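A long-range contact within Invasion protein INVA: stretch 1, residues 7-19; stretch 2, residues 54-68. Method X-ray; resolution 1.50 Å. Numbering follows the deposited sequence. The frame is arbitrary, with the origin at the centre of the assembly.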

# COMPACT_ATOMS: atom_id res chain seq x y z
N THR A 7 -16.94 -12.35 -11.20
CA THR A 7 -16.83 -13.82 -11.25
C THR A 7 -15.91 -14.37 -10.19
O THR A 7 -15.72 -15.58 -10.07
N VAL A 8 -15.34 -13.45 -9.42
CA VAL A 8 -14.24 -13.79 -8.51
C VAL A 8 -14.38 -13.17 -7.12
O VAL A 8 -13.59 -12.31 -6.74
N PRO A 9 -15.32 -13.65 -6.32
CA PRO A 9 -15.45 -13.03 -4.97
C PRO A 9 -14.31 -13.23 -4.03
O PRO A 9 -13.58 -14.20 -4.07
N LEU A 10 -14.15 -12.24 -3.19
CA LEU A 10 -13.18 -12.30 -2.10
C LEU A 10 -13.85 -13.03 -0.96
O LEU A 10 -15.05 -12.92 -0.78
N ILE A 11 -13.08 -13.78 -0.19
CA ILE A 11 -13.62 -14.51 0.96
C ILE A 11 -12.81 -14.13 2.18
O ILE A 11 -11.59 -14.09 2.13
N LEU A 12 -13.51 -13.76 3.25
CA LEU A 12 -12.87 -13.56 4.57
C LEU A 12 -13.30 -14.69 5.48
O LEU A 12 -14.47 -14.88 5.72
N LEU A 13 -12.35 -15.47 5.93
CA LEU A 13 -12.64 -16.50 6.96
C LEU A 13 -12.52 -15.76 8.30
O LEU A 13 -11.54 -15.11 8.58
N VAL A 14 -13.58 -15.88 9.09
CA VAL A 14 -13.72 -15.19 10.38
C VAL A 14 -14.08 -16.19 11.48
O VAL A 14 -14.55 -17.28 11.21
N PRO A 15 -13.82 -15.81 12.73
CA PRO A 15 -14.27 -16.69 13.80
C PRO A 15 -15.78 -16.71 13.93
O PRO A 15 -16.42 -15.71 13.87
N LYS A 16 -16.28 -17.92 14.11
CA LYS A 16 -17.70 -18.14 14.37
C LYS A 16 -18.21 -17.21 15.47
O LYS A 16 -19.29 -16.62 15.37
N SER A 17 -17.36 -17.04 16.46
CA SER A 17 -17.65 -16.20 17.64
C SER A 17 -17.77 -14.72 17.36
O SER A 17 -18.27 -13.99 18.21
N ARG A 18 -17.28 -14.29 16.20
CA ARG A 18 -17.29 -12.86 15.82
C ARG A 18 -18.21 -12.55 14.64
O ARG A 18 -18.44 -11.41 14.30
N ARG A 19 -18.74 -13.60 14.02
CA ARG A 19 -19.48 -13.47 12.74
C ARG A 19 -20.65 -12.50 12.86
O ARG A 19 -20.84 -11.60 12.00
N LEU A 54 -10.12 -21.15 13.92
CA LEU A 54 -9.68 -19.77 14.19
C LEU A 54 -9.94 -19.38 15.61
O LEU A 54 -11.02 -19.64 16.13
N ASP A 55 -8.94 -18.73 16.23
CA ASP A 55 -9.14 -18.08 17.54
C ASP A 55 -9.98 -16.85 17.36
O ASP A 55 -10.42 -16.53 16.25
N ASP A 56 -10.27 -16.21 18.47
CA ASP A 56 -11.29 -15.13 18.44
C ASP A 56 -10.83 -13.83 17.78
O ASP A 56 -11.57 -12.86 17.60
N ASN A 57 -9.54 -13.81 17.43
CA ASN A 57 -8.86 -12.57 17.01
C ASN A 57 -8.06 -12.75 15.72
O ASN A 57 -7.02 -12.16 15.51
N SER A 58 -8.56 -13.66 14.92
CA SER A 58 -7.90 -13.97 13.61
C SER A 58 -8.85 -13.86 12.44
O SER A 58 -10.02 -14.23 12.52
N ILE A 59 -8.31 -13.44 11.30
CA ILE A 59 -9.06 -13.33 10.02
C ILE A 59 -8.17 -13.81 8.91
O ILE A 59 -6.99 -13.55 8.94
N VAL A 60 -8.71 -14.59 7.98
CA VAL A 60 -7.99 -14.95 6.75
C VAL A 60 -8.64 -14.43 5.50
O VAL A 60 -9.84 -14.51 5.24
N LEU A 61 -7.78 -13.87 4.66
CA LEU A 61 -8.21 -13.39 3.34
C LEU A 61 -7.86 -14.41 2.28
O LEU A 61 -6.70 -14.76 2.12
N LEU A 62 -8.87 -14.83 1.53
CA LEU A 62 -8.71 -15.67 0.34
C LEU A 62 -9.05 -14.86 -0.90
O LEU A 62 -10.05 -14.16 -1.02
N ILE A 63 -8.12 -14.97 -1.84
CA ILE A 63 -8.31 -14.47 -3.20
C ILE A 63 -8.21 -15.68 -4.12
O ILE A 63 -7.28 -16.49 -4.08
N ASN A 64 -9.23 -15.85 -4.93
CA ASN A 64 -9.33 -17.02 -5.80
C ASN A 64 -9.38 -18.29 -5.00
O ASN A 64 -8.88 -19.36 -5.39
N GLU A 65 -9.98 -18.15 -3.83
CA GLU A 65 -10.20 -19.27 -2.91
C GLU A 65 -8.88 -19.81 -2.35
O GLU A 65 -8.81 -20.87 -1.73
N ILE A 66 -7.83 -19.03 -2.59
CA ILE A 66 -6.50 -19.37 -2.06
C ILE A 66 -6.12 -18.45 -0.91
O ILE A 66 -6.33 -17.29 -0.98
N ARG A 67 -5.61 -19.00 0.18
CA ARG A 67 -5.19 -18.17 1.32
C ARG A 67 -4.08 -17.26 0.88
O ARG A 67 -3.07 -17.70 0.33
N VAL A 68 -4.27 -15.98 1.13
CA VAL A 68 -3.29 -14.92 0.78
C VAL A 68 -2.58 -14.38 2.01
O VAL A 68 -1.36 -14.20 2.07

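The two stretches pair as antiparallel strands and bury 939 Å² between them. Thr 7 lies out of reach of stretch 2, so the contact begins at Val 8, whose side chain (chi1 p) points toward the other stretch and brings CG2 to 3.3 Å from Asn 64 OD1. The CA-to-CB bond of Pro 9 points away from stretch 2, but its carbonyl serves two waters that bridge to the turn from Ile 63 to Ile 66. Water 2 donates to Pro 9 O (2.8 Å) and accepts from Asn 64 N (3.0 Å); water 1 donates to Pro 9 O (3.2 Å), accepts from Glu 65 N (2.8 Å) and makes a weak bond to Leu 62 O (3.0 Å).

Leu 10 (m, t) leaves the backbone sideways, yet its end comes nearer and places CD2 3.9 Å from Ile 63 CG1. From here side chains alternate between the sheet faces. Ile 11 (m, t) sits beside Leu 62 (m, t), their CB atoms 4.1 Å apart, as expected for a directly paired couple; Ile 11 N donates to Leu 62 O (3.2 Å) and Leu 62 N to Ile 11 O (2.9 Å). The ethyl arm of Ile 11 reaches on to the turn, where CD1 lies 3.8 Å from Glu 65 CG.

Leu 12 (m, t) projects to the other face with Leu 61 (t, p). Its CD2 meets Leu 61 CD1 at 3.7 Å. Leu 13 (m, t) returns to the face of Ile 11 and has the largest area covered by stretch 2. Its CB lies 4.0 Å from Val 60 CB and 4.2 Å from Leu 54 CD1, while Leu 13 CD1 approaches Arg 67 NH2 at 3.6 Å. Backbone bonds from Leu 13 N to Val 60 O (2.8 Å) and from Val 60 N to Leu 13 O (2.9 Å) fix this pairing.

Val 14 (m) packs CG1 tightly against Ile 59 CD1, at 3.4 Å; Ile 59 (m, m) starts sideways but its end swings nearer. Pro 15 points toward stretch 2, with CG 3.1 Å from Asp 55 O and CD 3.2 Å from Ser 58 O, a buried carbonyl that has no polar partner in the model.

Beyond Pro 15 the contact becomes polar. Lys 16 leads away, but Ser 17 (p) donates from OG to Asp 56 OD1 at 2.7 Å. Arg 18 (m, m, t) meets Asp 56 O with the edge of its guanidinium: NE donates to Asp 56 O at 2.8 Å, and NH2 makes a weak bond to Asn 57 OD1 at 3.2 Å. Arg 19 is out of reach.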

# COMPACT_ATOMS: atom_id res chain seq x y z
CB THR A 7 -16.40 -14.35 -12.65
OG1 THR A 7 -15.09 -13.87 -12.97
CG2 THR A 7 -17.38 -13.89 -13.72
CB VAL A 8 -12.87 -13.33 -9.06
CG1 VAL A 8 -12.83 -11.80 -9.30
CG2 VAL A 8 -11.75 -13.76 -8.09
CB PRO A 9 -16.69 -13.72 -4.39
CG PRO A 9 -16.78 -15.03 -5.18
CD PRO A 9 -16.28 -14.73 -6.54
CB LEU A 10 -12.83 -10.88 -1.64
CG LEU A 10 -12.14 -9.99 -2.66
CD1 LEU A 10 -12.17 -8.56 -2.16
CD2 LEU A 10 -10.75 -10.47 -2.94
CB ILE A 11 -13.60 -16.04 0.80
CG1 ILE A 11 -14.45 -16.46 -0.39
CG2 ILE A 11 -14.10 -16.75 2.11
CD1 ILE A 11 -14.27 -17.91 -0.83
CB LEU A 12 -13.27 -12.25 5.19
CG LEU A 12 -12.99 -10.99 4.40
CD1 LEU A 12 -13.53 -9.70 5.05
CD2 LEU A 12 -11.52 -10.85 4.20
CB LEU A 13 -11.65 -17.66 6.92
CG LEU A 13 -11.47 -18.44 5.60
CD1 LEU A 13 -10.50 -19.57 5.78
CD2 LEU A 13 -12.83 -18.87 5.06
CB VAL A 14 -14.80 -14.07 10.29
CG1 VAL A 14 -14.46 -13.12 9.10
CG2 VAL A 14 -16.19 -14.66 10.13
CB PRO A 15 -13.64 -16.06 15.06
CG PRO A 15 -12.61 -15.10 14.59
CD PRO A 15 -13.11 -14.62 13.25
CB LYS A 16 -17.99 -19.62 14.66
CG LYS A 16 -19.45 -19.95 14.83
CD LYS A 16 -19.70 -21.45 15.08
CE LYS A 16 -19.31 -22.39 13.91
NZ LYS A 16 -19.85 -21.98 12.56
CB SER A 17 -16.61 -16.35 18.75
OG SER A 17 -15.33 -15.88 18.34
CB ARG A 18 -15.86 -12.38 15.47
CG ARG A 18 -14.83 -12.51 16.61
CD ARG A 18 -14.97 -11.46 17.61
NE ARG A 18 -13.82 -11.45 18.51
CZ ARG A 18 -13.73 -10.71 19.61
NH1 ARG A 18 -14.73 -9.91 19.94
NH2 ARG A 18 -12.64 -10.73 20.35
CB ARG A 19 -19.94 -14.85 12.22
CG ARG A 19 -20.91 -14.89 11.05
CD ARG A 19 -20.06 -14.73 9.75
NE ARG A 19 -20.91 -14.89 8.58
CZ ARG A 19 -21.17 -16.03 7.94
NH1 ARG A 19 -20.68 -17.19 8.34
NH2 ARG A 19 -22.01 -16.03 6.92
CB LEU A 54 -10.38 -18.75 13.29
CG LEU A 54 -10.07 -18.77 11.79
CD1 LEU A 54 -10.85 -17.65 11.09
CD2 LEU A 54 -8.58 -18.61 11.56
CB ASP A 55 -7.85 -17.76 18.33
CG ASP A 55 -7.02 -16.60 17.77
OD1 ASP A 55 -7.52 -15.72 17.03
OD2 ASP A 55 -5.83 -16.57 18.18
CB ASP A 56 -11.77 -14.76 19.87
CG ASP A 56 -12.70 -15.81 20.50
OD1 ASP A 56 -13.23 -16.71 19.82
OD2 ASP A 56 -12.93 -15.67 21.73
CB ASN A 57 -7.96 -12.07 18.16
CG ASN A 57 -8.76 -11.75 19.43
OD1 ASN A 57 -9.64 -10.76 19.32
ND2 ASN A 57 -8.58 -12.40 20.46
CB SER A 58 -7.31 -15.41 13.66
OG SER A 58 -6.35 -15.55 14.69
CB ILE A 59 -9.48 -11.84 9.70
CG1 ILE A 59 -10.42 -11.28 10.80
CG2 ILE A 59 -10.13 -11.75 8.34
CD1 ILE A 59 -11.86 -11.62 10.64
CB VAL A 60 -7.88 -16.50 6.60
CG1 VAL A 60 -6.90 -16.94 5.44
CG2 VAL A 60 -7.43 -17.14 7.89
CB LEU A 61 -7.56 -12.01 3.05
CG LEU A 61 -7.74 -11.52 1.60
CD1 LEU A 61 -9.19 -11.21 1.31
CD2 LEU A 61 -6.80 -10.33 1.35
CB LEU A 62 -9.63 -16.89 0.34
CG LEU A 62 -9.71 -17.73 1.58
CD1 LEU A 62 -10.61 -18.95 1.28
CD2 LEU A 62 -8.31 -18.11 2.04
CB ILE A 63 -7.27 -13.35 -3.57
CG1 ILE A 63 -7.29 -12.20 -2.56
CG2 ILE A 63 -7.49 -12.87 -5.05
CD1 ILE A 63 -6.16 -11.10 -2.80
CB ASN A 64 -8.12 -17.12 -6.73
CG ASN A 64 -8.05 -15.99 -7.70
OD1 ASN A 64 -9.06 -15.64 -8.35
ND2 ASN A 64 -6.84 -15.42 -7.87
CB GLU A 65 -11.01 -20.41 -3.56
CG GLU A 65 -12.50 -20.24 -3.32
CD GLU A 65 -13.36 -21.35 -3.97
OE1 GLU A 65 -13.00 -22.56 -3.90
OE2 GLU A 65 -14.40 -21.00 -4.57
CB ILE A 66 -5.45 -19.26 -3.18
CG1 ILE A 66 -5.81 -20.24 -4.31
CG2 ILE A 66 -4.07 -19.55 -2.66
CD1 ILE A 66 -4.93 -20.09 -5.55
CB ARG A 67 -4.71 -19.04 2.48
CG ARG A 67 -5.81 -19.80 3.17
CD ARG A 67 -5.27 -20.97 3.99
NE ARG A 67 -5.93 -21.04 5.28
CZ ARG A 67 -7.16 -21.51 5.48
NH1 ARG A 67 -7.89 -21.96 4.46
NH2 ARG A 67 -7.66 -21.53 6.71
CB VAL A 68 -3.99 -13.79 0.03
CG1 VAL A 68 -3.18 -12.51 0.06
CG2 VAL A 68 -4.25 -14.25 -1.43
O HOH W 1 -11.52 -16.13 -2.67
O HOH W 2 -11.08 -13.55 -5.02